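Local coordinates for protein paraflagellar rod component (Trypanosoma brucei, PDB 2Q0X) that is of unknown function but adopts an alpha/beta-hydrolase fold and is named as a component of the paraflagellar rod, at residues 109-114 / 134-140; 226-230 / 286-290. One frame throughout, in Å; residues are numbered along the deposited sequence.

Contact 1. Residues 109-114 / 134-140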
ATOM      1  N   GLU A 109     -18.625  -5.070 -18.385  1.00 26.60           N
ATOM      2  CA  GLU A 109     -17.497  -4.487 -19.102  1.00 26.48           C
ATOM      3  C   GLU A 109     -16.650  -3.685 -18.149  1.00 25.91           C
ATOM      4  O   GLU A 109     -17.069  -3.362 -17.050  1.00 25.55           O
ATOM      5  CB  GLU A 109     -17.943  -3.656 -20.314  1.00 26.43           C
ATOM      6  CG  GLU A 109     -19.102  -2.751 -20.073  1.00 27.08           C
ATOM      7  CD  GLU A 109     -19.434  -1.863 -21.264  1.00 26.98           C
ATOM      8  OE1 GLU A 109     -20.596  -1.471 -21.399  1.00 27.66           O
ATOM      9  OE2 GLU A 109     -18.542  -1.522 -22.048  1.00 28.42           O
ATOM     10  N   VAL A 110     -15.427  -3.417 -18.579  1.00 25.72           N
ATOM     11  CA  VAL A 110     -14.444  -2.753 -17.757  1.00 24.80           C
ATOM     12  C   VAL A 110     -13.816  -1.667 -18.608  1.00 25.14           C
ATOM     13  O   VAL A 110     -13.300  -1.939 -19.705  1.00 24.33           O
ATOM     14  CB  VAL A 110     -13.363  -3.726 -17.257  1.00 24.82           C
ATOM     15  CG1 VAL A 110     -12.204  -2.952 -16.551  1.00 24.45           C
ATOM     16  CG2 VAL A 110     -13.964  -4.792 -16.321  1.00 23.16           C
ATOM     17  N   ALA A 111     -13.894  -0.433 -18.091  1.00 25.12           N
ATOM     18  CA  ALA A 111     -13.102   0.681 -18.573  1.00 25.30           C
ATOM     19  C   ALA A 111     -11.815   0.739 -17.737  1.00 25.54           C
ATOM     20  O   ALA A 111     -11.857   1.002 -16.531  1.00 25.05           O
ATOM     21  CB  ALA A 111     -13.907   1.988 -18.462  1.00 25.17           C
ATOM     22  N   LEU A 112     -10.671   0.466 -18.363  1.00 26.01           N
ATOM     23  CA  LEU A 112      -9.389   0.512 -17.653  1.00 26.17           C
ATOM     24  C   LEU A 112      -8.855   1.940 -17.605  1.00 25.79           C
ATOM     25  O   LEU A 112      -8.717   2.583 -18.640  1.00 26.06           O
ATOM     26  CB  LEU A 112      -8.336  -0.388 -18.313  1.00 26.83           C
ATOM     27  CG  LEU A 112      -8.040  -1.778 -17.738  1.00 28.18           C
ATOM     28  CD1 LEU A 112      -6.858  -2.436 -18.484  1.00 28.38           C
ATOM     29  CD2 LEU A 112      -7.753  -1.714 -16.262  1.00 27.11           C
ATOM     30  N   PHE A 113      -8.527   2.400 -16.396  1.00 25.00           N
ATOM     31  CA  PHE A 113      -8.089   3.748 -16.137  1.00 24.44           C
ATOM     32  C   PHE A 113      -6.735   3.669 -15.408  1.00 23.92           C
ATOM     33  O   PHE A 113      -6.636   3.120 -14.319  1.00 23.70           O
ATOM     34  CB  PHE A 113      -9.182   4.431 -15.299  1.00 24.46           C
ATOM     35  CG  PHE A 113      -8.886   5.845 -14.867  1.00 23.74           C
ATOM     36  CD1 PHE A 113      -9.521   6.354 -13.748  1.00 23.64           C
ATOM     37  CD2 PHE A 113      -8.016   6.675 -15.575  1.00 24.64           C
ATOM     38  CE1 PHE A 113      -9.275   7.653 -13.302  1.00 23.75           C
ATOM     39  CE2 PHE A 113      -7.775   7.984 -15.155  1.00 23.71           C
ATOM     40  CZ  PHE A 113      -8.405   8.469 -14.015  1.00 24.34           C
ATOM     41  N   ALA A 114      -5.682   4.178 -16.036  1.00 23.58           N
ATOM     42  CA  ALA A 114      -4.368   4.192 -15.399  1.00 23.35           C
ATOM     43  C   ALA A 114      -3.839   5.588 -15.349  1.00 23.20           C
ATOM     44  O   ALA A 114      -4.016   6.355 -16.282  1.00 22.86           O
ATOM     45  CB  ALA A 114      -3.377   3.294 -16.117  1.00 23.23           C
ATOM     46  N   SER A 134     -13.894  -8.076 -22.708  1.00 25.79           N
ATOM     47  CA  SER A 134     -14.617  -7.335 -21.692  1.00 25.50           C
ATOM     48  C   SER A 134     -13.985  -5.966 -21.355  1.00 25.37           C
ATOM     49  O   SER A 134     -14.580  -5.155 -20.637  1.00 25.47           O
ATOM     50  CB  SER A 134     -14.787  -8.230 -20.460  1.00 25.56           C
ATOM     51  OG  SER A 134     -15.550  -9.388 -20.810  1.00 25.38           O
ATOM     52  N   ILE A 135     -12.793  -5.687 -21.887  1.00 25.09           N
ATOM     53  CA  ILE A 135     -12.140  -4.388 -21.678  1.00 24.57           C
ATOM     54  C   ILE A 135     -12.540  -3.462 -22.851  1.00 24.70           C
ATOM     55  O   ILE A 135     -12.008  -3.573 -23.961  1.00 25.26           O
ATOM     56  CB  ILE A 135     -10.603  -4.562 -21.519  1.00 24.47           C
ATOM     57  CG1 ILE A 135     -10.313  -5.489 -20.322  1.00 24.10           C
ATOM     58  CG2 ILE A 135      -9.902  -3.192 -21.352  1.00 24.10           C
ATOM     59  CD1 ILE A 135      -8.874  -5.976 -20.200  1.00 24.51           C
ATOM     60  N   THR A 136     -13.528  -2.598 -22.623  1.00 24.48           N
ATOM     61  CA  THR A 136     -14.206  -1.891 -23.720  1.00 24.32           C
ATOM     62  C   THR A 136     -13.774  -0.434 -23.890  1.00 23.87           C
ATOM     63  O   THR A 136     -14.103   0.212 -24.877  1.00 23.67           O
ATOM     64  CB  THR A 136     -15.747  -1.945 -23.562  1.00 24.32           C
ATOM     65  OG1 THR A 136     -16.106  -1.466 -22.273  1.00 25.19           O
ATOM     66  CG2 THR A 136     -16.289  -3.360 -23.739  1.00 24.59           C
ATOM     67  N   ARG A 137     -13.037   0.079 -22.922  1.00 24.02           N
ATOM     68  CA  ARG A 137     -12.547   1.454 -22.962  1.00 23.98           C
ATOM     69  C   ARG A 137     -11.276   1.499 -22.184  1.00 23.05           C
ATOM     70  O   ARG A 137     -11.107   0.777 -21.218  1.00 22.39           O
ATOM     71  CB  ARG A 137     -13.537   2.458 -22.331  1.00 24.46           C
ATOM     72  CG  ARG A 137     -14.710   2.850 -23.201  1.00 26.37           C
ATOM     73  CD  ARG A 137     -15.900   1.942 -22.970  1.00 29.67           C
ATOM     74  NE  ARG A 137     -16.671   1.682 -24.204  1.00 32.09           N
ATOM     75  CZ  ARG A 137     -17.826   2.253 -24.487  1.00 32.76           C
ATOM     76  NH1 ARG A 137     -18.345   3.143 -23.669  1.00 34.76           N
ATOM     77  NH2 ARG A 137     -18.467   1.939 -25.576  1.00 32.80           N
ATOM     78  N   VAL A 138     -10.378   2.363 -22.627  1.00 22.63           N
ATOM     79  CA  VAL A 138      -9.144   2.607 -21.932  1.00 22.29           C
ATOM     80  C   VAL A 138      -8.987   4.118 -21.735  1.00 22.18           C
ATOM     81  O   VAL A 138      -9.241   4.905 -22.636  1.00 21.92           O
ATOM     82  CB  VAL A 138      -7.941   1.992 -22.689  1.00 22.18           C
ATOM     83  CG1 VAL A 138      -6.656   2.330 -21.997  1.00 20.80           C
ATOM     84  CG2 VAL A 138      -8.108   0.427 -22.822  1.00 22.43           C
ATOM     85  N   ILE A 139      -8.578   4.507 -20.533  1.00 22.31           N
ATOM     86  CA  ILE A 139      -8.284   5.898 -20.214  1.00 22.43           C
ATOM     87  C   ILE A 139      -6.891   5.953 -19.615  1.00 22.47           C
ATOM     88  O   ILE A 139      -6.630   5.295 -18.621  1.00 22.26           O
ATOM     89  CB  ILE A 139      -9.303   6.485 -19.168  1.00 22.43           C
ATOM     90  CG1 ILE A 139     -10.748   6.377 -19.669  1.00 22.40           C
ATOM     91  CG2 ILE A 139      -8.907   7.922 -18.784  1.00 22.10           C
ATOM     92  CD1 ILE A 139     -11.803   6.178 -18.556  1.00 22.44           C
ATOM     93  N   LEU A 140      -6.015   6.756 -20.196  1.00 23.00           N
ATOM     94  CA  LEU A 140      -4.659   6.865 -19.695  1.00 23.67           C
ATOM     95  C   LEU A 140      -4.307   8.318 -19.440  1.00 23.91           C
ATOM     96  O   LEU A 140      -4.532   9.180 -20.282  1.00 23.92           O
ATOM     97  CB  LEU A 140      -3.653   6.255 -20.679  1.00 23.59           C
ATOM     98  CG  LEU A 140      -3.908   4.829 -21.189  1.00 24.39           C
ATOM     99  CD1 LEU A 140      -2.947   4.463 -22.314  1.00 23.64           C
ATOM    100  CD2 LEU A 140      -3.864   3.849 -20.083  1.00 25.06           C
TER

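Contact 2. Residues 226-230 / 286-290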
ATOM      1  N   PRO A 226     -11.954   2.059 -27.801  1.00 32.48           N
ATOM      2  CA  PRO A 226     -11.796   3.493 -27.663  1.00 32.22           C
ATOM      3  C   PRO A 226     -10.860   3.934 -26.514  1.00 32.20           C
ATOM      4  O   PRO A 226     -10.845   3.345 -25.422  1.00 31.93           O
ATOM      5  CB  PRO A 226     -13.233   3.980 -27.467  1.00 32.42           C
ATOM      6  CG  PRO A 226     -14.088   2.930 -28.112  1.00 32.52           C
ATOM      7  CD  PRO A 226     -13.376   1.662 -27.764  1.00 32.71           C
ATOM      8  N   LEU A 227     -10.076   4.965 -26.809  1.00 31.79           N
ATOM      9  CA  LEU A 227      -8.994   5.403 -25.967  1.00 31.48           C
ATOM     10  C   LEU A 227      -9.149   6.904 -25.687  1.00 31.30           C
ATOM     11  O   LEU A 227      -9.402   7.683 -26.604  1.00 31.12           O
ATOM     12  CB  LEU A 227      -7.678   5.121 -26.684  1.00 31.43           C
ATOM     13  CG  LEU A 227      -6.409   5.682 -26.050  1.00 31.31           C
ATOM     14  CD1 LEU A 227      -6.224   5.057 -24.714  1.00 30.37           C
ATOM     15  CD2 LEU A 227      -5.224   5.398 -27.002  1.00 31.03           C
ATOM     16  N   LEU A 228      -9.081   7.279 -24.403  1.00 31.02           N
ATOM     17  CA  LEU A 228      -8.915   8.673 -24.002  1.00 30.51           C
ATOM     18  C   LEU A 228      -7.510   8.796 -23.451  1.00 30.38           C
ATOM     19  O   LEU A 228      -7.151   8.119 -22.509  1.00 29.90           O
ATOM     20  CB  LEU A 228      -9.955   9.077 -22.948  1.00 30.54           C
ATOM     21  CG  LEU A 228      -9.855  10.474 -22.289  1.00 30.88           C
ATOM     22  CD1 LEU A 228     -10.017  11.602 -23.323  1.00 29.47           C
ATOM     23  CD2 LEU A 228     -10.890  10.641 -21.123  1.00 29.82           C
ATOM     24  N   LEU A 229      -6.711   9.635 -24.092  1.00 30.97           N
ATOM     25  CA  LEU A 229      -5.415  10.061 -23.573  1.00 31.00           C
ATOM     26  C   LEU A 229      -5.570  11.416 -22.890  1.00 30.69           C
ATOM     27  O   LEU A 229      -6.054  12.381 -23.494  1.00 30.37           O
ATOM     28  CB  LEU A 229      -4.385  10.175 -24.714  1.00 31.23           C
ATOM     29  CG  LEU A 229      -3.906   8.856 -25.327  1.00 32.07           C
ATOM     30  CD1 LEU A 229      -2.804   9.166 -26.302  1.00 33.11           C
ATOM     31  CD2 LEU A 229      -3.418   7.874 -24.244  1.00 30.19           C
ATOM     32  N   MET A 230      -5.161  11.467 -21.624  1.00 30.51           N
ATOM     33  CA  MET A 230      -5.231  12.676 -20.821  1.00 30.27           C
ATOM     34  C   MET A 230      -3.821  13.141 -20.557  1.00 30.06           C
ATOM     35  O   MET A 230      -3.089  12.520 -19.816  1.00 30.36           O
ATOM     36  CB  MET A 230      -5.961  12.409 -19.511  1.00 30.25           C
ATOM     37  CG  MET A 230      -7.359  11.837 -19.694  1.00 29.94           C
ATOM     38  SD  MET A 230      -8.093  11.377 -18.119  1.00 30.56           S
ATOM     39  CE  MET A 230      -8.492  13.003 -17.462  1.00 27.14           C
ATOM     40  N   ALA A 286     -14.135  15.326 -18.672  1.00 29.79           N
ATOM     41  CA  ALA A 286     -13.561  14.620 -19.822  1.00 30.01           C
ATOM     42  C   ALA A 286     -13.814  13.095 -19.747  1.00 29.79           C
ATOM     43  O   ALA A 286     -14.123  12.452 -20.752  1.00 29.37           O
ATOM     44  CB  ALA A 286     -12.046  14.907 -19.928  1.00 30.09           C
ATOM     45  N   ILE A 287     -13.702  12.532 -18.552  1.00 29.72           N
ATOM     46  CA  ILE A 287     -13.936  11.101 -18.369  1.00 29.66           C
ATOM     47  C   ILE A 287     -15.408  10.766 -18.609  1.00 29.87           C
ATOM     48  O   ILE A 287     -15.708   9.822 -19.316  1.00 29.81           O
ATOM     49  CB  ILE A 287     -13.475  10.616 -16.972  1.00 29.54           C
ATOM     50  CG1 ILE A 287     -11.954  10.631 -16.908  1.00 29.36           C
ATOM     51  CG2 ILE A 287     -13.982   9.199 -16.661  1.00 28.96           C
ATOM     52  CD1 ILE A 287     -11.395  10.486 -15.504  1.00 29.38           C
ATOM     53  N   LEU A 288     -16.309  11.545 -18.021  1.00 30.28           N
ATOM     54  CA  LEU A 288     -17.753  11.332 -18.173  1.00 30.58           C
ATOM     55  C   LEU A 288     -18.216  11.471 -19.628  1.00 30.79           C
ATOM     56  O   LEU A 288     -19.007  10.661 -20.098  1.00 30.70           O
ATOM     57  CB  LEU A 288     -18.538  12.320 -17.307  1.00 30.68           C
ATOM     58  CG  LEU A 288     -18.723  11.979 -15.823  1.00 31.11           C
ATOM     59  CD1 LEU A 288     -19.406  13.146 -15.126  1.00 31.10           C
ATOM     60  CD2 LEU A 288     -19.541  10.706 -15.662  1.00 31.39           C
ATOM     61  N   GLN A 289     -17.739  12.517 -20.303  1.00 31.09           N
ATOM     62  CA  GLN A 289     -18.104  12.812 -21.693  1.00 31.59           C
ATOM     63  C   GLN A 289     -17.560  11.739 -22.638  1.00 31.15           C
ATOM     64  O   GLN A 289     -18.227  11.326 -23.562  1.00 31.22           O
ATOM     65  CB  GLN A 289     -17.579  14.199 -22.094  1.00 31.97           C
ATOM     66  CG  GLN A 289     -17.962  14.663 -23.521  1.00 33.66           C
ATOM     67  CD  GLN A 289     -19.378  15.236 -23.617  1.00 35.95           C
ATOM     68  OE1 GLN A 289     -20.221  15.034 -22.732  1.00 37.74           O
ATOM     69  NE2 GLN A 289     -19.643  15.966 -24.707  1.00 38.25           N
ATOM     70  N   PHE A 290     -16.344  11.283 -22.386  1.00 30.93           N
ATOM     71  CA  PHE A 290     -15.763  10.172 -23.131  1.00 30.66           C
ATOM     72  C   PHE A 290     -16.605   8.897 -22.990  1.00 30.39           C
ATOM     73  O   PHE A 290     -16.957   8.263 -23.966  1.00 30.53           O
ATOM     74  CB  PHE A 290     -14.334   9.911 -22.631  1.00 30.46           C
ATOM     75  CG  PHE A 290     -13.742   8.629 -23.137  1.00 30.26           C
ATOM     76  CD1 PHE A 290     -13.515   7.570 -22.282  1.00 29.90           C
ATOM     77  CD2 PHE A 290     -13.418   8.484 -24.471  1.00 29.70           C
ATOM     78  CE1 PHE A 290     -12.963   6.370 -22.759  1.00 29.97           C
ATOM     79  CE2 PHE A 290     -12.880   7.286 -24.939  1.00 29.77           C
ATOM     80  CZ  PHE A 290     -12.651   6.242 -24.064  1.00 29.54           C
TER

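Contact 1. Residues 109-114 / 134-140
Phe113 packs on Ile139, CD2 of Phe113 lying 3.6 Å from CG2 of Ile139, and Trp43 meets the same ring edge-to-face. Two residues back, Ala111 and Arg137 share that face of the sheet, their CB atoms 3.9 Å apart. On the opposite face sit Val110, Leu112 and Ala114 with Ile135, Val138 and Leu140; here Leu112 CD1 comes within 4.3 Å of Ile135 CG2, and Ala114 CB within 4.0 Å of Leu140 CD2. Helix 119-128 covers this second face, with Leu125 on Leu112 and Leu126 on Val138. That helix links the two strands, making a beta-alpha-beta crossover in the middle of the alpha/beta-hydrolase sheet. The strands run parallel, 15° apart in direction, and the backbone ladder follows suit: Leu112 N donates a hydrogen bond to Arg137 O (2.9 Å), Ile139 N to Leu112 O (2.7 Å) and Ala114 N to Ile139 O (3.0 Å). Near the start the register slips by one residue. Val110 pairs with Ile135 but Ala111 with Arg137, so Thr136 is the extra residue of a beta bulge, still tied in by its N to Val110 O at 3.0 Å. The bulge turns the Thr136 side chain toward the 109-114 segment, where OG1 donates a very short 2.4 Å hydrogen bond to OE2 of Glu109, just ahead of the strand. Glu109 also forms salt bridges to Arg39 and Arg298. Arg137 NE lies 4.3 Å from Glu109 OE2, but that oxygen is well out of the guanidinium plane; the salt-bridge partner of Arg137 is Asp295, on helix 280-299.

Contact 2. Residues 226-230 / 286-290
In this alpha/beta-hydrolase fold, helix 280-299 packs against one face of the central sheet, running nearly antiparallel to strand 227-232: the axes of the two short segments, 227-230 and 286-290, come within 10.0 Å, with 166° between their directions. On the strand, the main bump is Leu228. Its side chain rises into the hollow formed by Ala286, Ile287 and Phe290, one helical turn, with CD2 of Leu228 3.7 Å from Ala286 O and 4.3 Å from Ile287 CG1. Phe290 is the large knob on the helix side, reaching back to where Pro226 leads into the strand; Pro226 CB packs 4.1 Å from Phe290 CZ, while Pro226 O lies at the edge of the ring. Further along, Met230 extends toward the helix, its SD 4.1 Å from Ile287 CG1. The Leu227 side chain points away, but its backbone C lies 3.8 Å from Phe290 CE2. Leu228 CB makes a CH-pi contact over the face of the Phe290 ring, 3.7 Å from its centroid and 6° off the ring normal.

Contacts 1 and 2 follow each other along the chain, the first closing before the second opens, yet their centres are just 10 Å apart. Strands 110-115, 135-143 and 227-232 are consecutive in the central sheet, so strand 135-143 lies between the other two and borders both contacts. Probable hydrogen bonds join its Leu140 O to Met230 N (2.7 Å) and its Leu140 N to Leu228 O (2.9 Å). Contact 1 pairs strands within the sheet, whereas contact 2 seats helix 280-299 on it. That helix also meets contact 1, where Phe290 touches Ile139, so the last modelled helix is fastened to the middle of the hydrolase-fold core.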